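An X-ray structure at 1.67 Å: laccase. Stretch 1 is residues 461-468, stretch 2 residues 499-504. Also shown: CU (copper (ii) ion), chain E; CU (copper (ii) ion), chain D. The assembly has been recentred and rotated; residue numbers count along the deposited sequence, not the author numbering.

Stretch 1 (461-468) IWHPIHLH
Stretch 2 499-504: RDVAAL

How do the two backbones run? Residues 463-467 and 501-504 are extended strands whose axes approach to 4.2 Å, antiparallel with 139° between their N-to-C directions. Phi/psi stays near -90/120 from H463 (-89/120) to L467 (-109/129); V501 (-133/127) and A502 (-147/147) are more stretched, A503 (-71/129) and L504 (-78/112) less. CA atoms pair H463 with L504 at 4.9 Å, P464 with A503 at 4.3 Å, I465 with A502 at 5.2 Å and H466 with V501 at 4.3 Å.

What ties the strands together? Two reciprocal pairs do most of the work: H463 N to L504 O, 3.0 Å, with L504 N to H463 O, 2.7 Å; then I465 N to A502 O, 2.7 Å, with A502 N to I465 O, 2.8 Å. P464, lacking an amide hydrogen, falls at a non-hydrogen-bonded position, so the ladder loses nothing. L467 N extends it to D500 O at 3.1 Å.

Which side chains meet on the face of P464 and H466? P464 CB lies 3.9 Å from V501 CG1, with V501 in rotamer t. H466 (chi1 t, chi2 -148°) brings CB to 3.8 Å from V501 CG2, while D500 O sits at its ring edge, 3.2 Å from CD2. Before the strand, W462 (m, chi2 62°) sets CE3 3.8 Å from A503 CB, which meets the indole edge.

What fills the other face, and where do the coppers bind? I465 (m, m) packs CG1 against L504 CB at 3.8 Å; L504 is t, p, and its CD2 lies 4.0 Å from H463 CD2. H463 (m, chi2 -93°) binds one copper through ND1 at 2.0 Å. H468 (m, chi2 -126°), its CB directed away from stretch 2, binds the other through NE2 at 2.0 Å. A water on that second copper hydrogen-bonds with H466 ND1 at 3.0 Å.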

# COMPACT_ATOMS: atom_id res chain seq x y z
N ILE A 461 10.96 -15.08 -4.67
CA ILE A 461 10.63 -13.83 -3.95
C ILE A 461 9.13 -13.81 -3.59
O ILE A 461 8.32 -14.22 -4.40
CB ILE A 461 10.96 -12.59 -4.77
CG1 ILE A 461 12.51 -12.42 -4.95
CG2 ILE A 461 10.36 -11.35 -4.02
CD1 ILE A 461 12.93 -11.60 -6.18
N TRP A 462 8.78 -13.37 -2.39
CA TRP A 462 7.34 -13.22 -2.03
C TRP A 462 6.85 -11.80 -2.38
O TRP A 462 7.21 -10.83 -1.69
CB TRP A 462 7.15 -13.48 -0.52
CG TRP A 462 7.30 -14.90 -0.17
CD1 TRP A 462 8.42 -15.66 -0.31
CD2 TRP A 462 6.30 -15.76 0.40
NE1 TRP A 462 8.20 -16.93 0.17
CE2 TRP A 462 6.89 -17.02 0.58
CE3 TRP A 462 4.97 -15.58 0.78
CZ2 TRP A 462 6.20 -18.11 1.11
CZ3 TRP A 462 4.26 -16.68 1.32
CH2 TRP A 462 4.89 -17.92 1.48
N HIS A 463 6.13 -11.68 -3.51
CA HIS A 463 5.78 -10.40 -4.12
C HIS A 463 4.46 -9.90 -3.55
O HIS A 463 3.46 -10.61 -3.62
CB HIS A 463 5.62 -10.50 -5.65
CG HIS A 463 6.83 -11.03 -6.35
ND1 HIS A 463 7.80 -10.21 -6.86
CD2 HIS A 463 7.22 -12.31 -6.62
CE1 HIS A 463 8.77 -10.95 -7.40
NE2 HIS A 463 8.42 -12.22 -7.30
N PRO A 464 4.47 -8.70 -2.92
CA PRO A 464 3.21 -8.14 -2.37
C PRO A 464 2.32 -7.64 -3.50
O PRO A 464 2.61 -6.63 -4.15
CB PRO A 464 3.70 -7.00 -1.50
CG PRO A 464 5.01 -6.56 -2.19
CD PRO A 464 5.63 -7.83 -2.65
N ILE A 465 1.26 -8.38 -3.78
CA ILE A 465 0.48 -8.05 -4.98
C ILE A 465 -0.70 -7.21 -4.50
O ILE A 465 -1.44 -7.61 -3.57
CB ILE A 465 -0.08 -9.35 -5.62
CG1 ILE A 465 1.08 -10.25 -6.05
CG2 ILE A 465 -1.07 -9.01 -6.77
CD1 ILE A 465 1.99 -9.61 -7.09
N HIS A 466 -0.84 -6.05 -5.12
CA HIS A 466 -1.89 -5.11 -4.81
C HIS A 466 -2.86 -5.07 -5.99
O HIS A 466 -2.42 -4.90 -7.14
CB HIS A 466 -1.28 -3.72 -4.65
CG HIS A 466 -2.30 -2.64 -4.47
ND1 HIS A 466 -2.12 -1.34 -4.92
CD2 HIS A 466 -3.47 -2.66 -3.81
CE1 HIS A 466 -3.20 -0.65 -4.61
NE2 HIS A 466 -4.02 -1.43 -3.93
N LEU A 467 -4.14 -5.20 -5.69
CA LEU A 467 -5.21 -5.04 -6.68
C LEU A 467 -5.96 -3.75 -6.41
O LEU A 467 -6.41 -3.52 -5.33
CB LEU A 467 -6.22 -6.19 -6.56
CG LEU A 467 -7.49 -6.07 -7.47
CD1 LEU A 467 -7.16 -6.00 -8.94
CD2 LEU A 467 -8.44 -7.27 -7.30
N HIS A 468 -6.13 -2.91 -7.43
CA HIS A 468 -6.88 -1.68 -7.32
C HIS A 468 -8.38 -1.96 -7.53
O HIS A 468 -8.76 -2.94 -8.20
CB HIS A 468 -6.36 -0.70 -8.39
CG HIS A 468 -5.03 -0.14 -8.11
ND1 HIS A 468 -4.79 1.22 -8.09
CD2 HIS A 468 -3.85 -0.73 -7.82
CE1 HIS A 468 -3.53 1.43 -7.76
NE2 HIS A 468 -2.94 0.27 -7.62
N ARG A 499 -8.74 -8.70 1.51
CA ARG A 499 -7.89 -7.58 1.71
C ARG A 499 -7.50 -7.02 0.35
O ARG A 499 -8.10 -7.37 -0.68
CB ARG A 499 -6.67 -7.99 2.54
CG ARG A 499 -5.64 -8.88 1.81
CD ARG A 499 -4.48 -9.36 2.70
NE ARG A 499 -3.91 -8.25 3.48
CZ ARG A 499 -3.19 -8.39 4.59
NH1 ARG A 499 -3.00 -9.58 5.13
NH2 ARG A 499 -2.78 -7.31 5.24
N ASP A 500 -6.54 -6.11 0.30
CA ASP A 500 -6.12 -5.58 -1.03
C ASP A 500 -4.66 -5.71 -1.43
O ASP A 500 -4.31 -5.49 -2.59
CB ASP A 500 -6.58 -4.10 -1.17
CG ASP A 500 -5.97 -3.18 -0.13
OD1 ASP A 500 -4.74 -3.03 -0.18
OD2 ASP A 500 -6.75 -2.63 0.72
N VAL A 501 -3.83 -6.20 -0.50
CA VAL A 501 -2.43 -6.55 -0.83
C VAL A 501 -2.14 -7.93 -0.25
O VAL A 501 -2.40 -8.20 0.93
CB VAL A 501 -1.39 -5.55 -0.29
CG1 VAL A 501 -0.00 -6.04 -0.58
CG2 VAL A 501 -1.56 -4.18 -0.87
N ALA A 502 -1.66 -8.85 -1.06
CA ALA A 502 -1.32 -10.19 -0.58
C ALA A 502 -0.14 -10.74 -1.35
O ALA A 502 0.06 -10.46 -2.54
CB ALA A 502 -2.55 -11.13 -0.72
N ALA A 503 0.66 -11.52 -0.67
CA ALA A 503 1.87 -12.06 -1.22
C ALA A 503 1.62 -13.13 -2.25
O ALA A 503 0.85 -14.06 -2.01
CB ALA A 503 2.74 -12.66 -0.09
N LEU A 504 2.27 -12.97 -3.39
CA LEU A 504 2.51 -14.09 -4.30
C LEU A 504 3.69 -14.86 -3.69
O LEU A 504 4.82 -14.38 -3.67
CB LEU A 504 2.89 -13.62 -5.68
CG LEU A 504 3.53 -14.61 -6.64
CD1 LEU A 504 2.64 -15.82 -6.84
CD2 LEU A 504 3.83 -13.86 -7.95
CU CU E . -1.05 0.19 -6.98
CU CU D . 7.86 -8.20 -6.76
O HOH W 1 -0.24 0.95 -5.21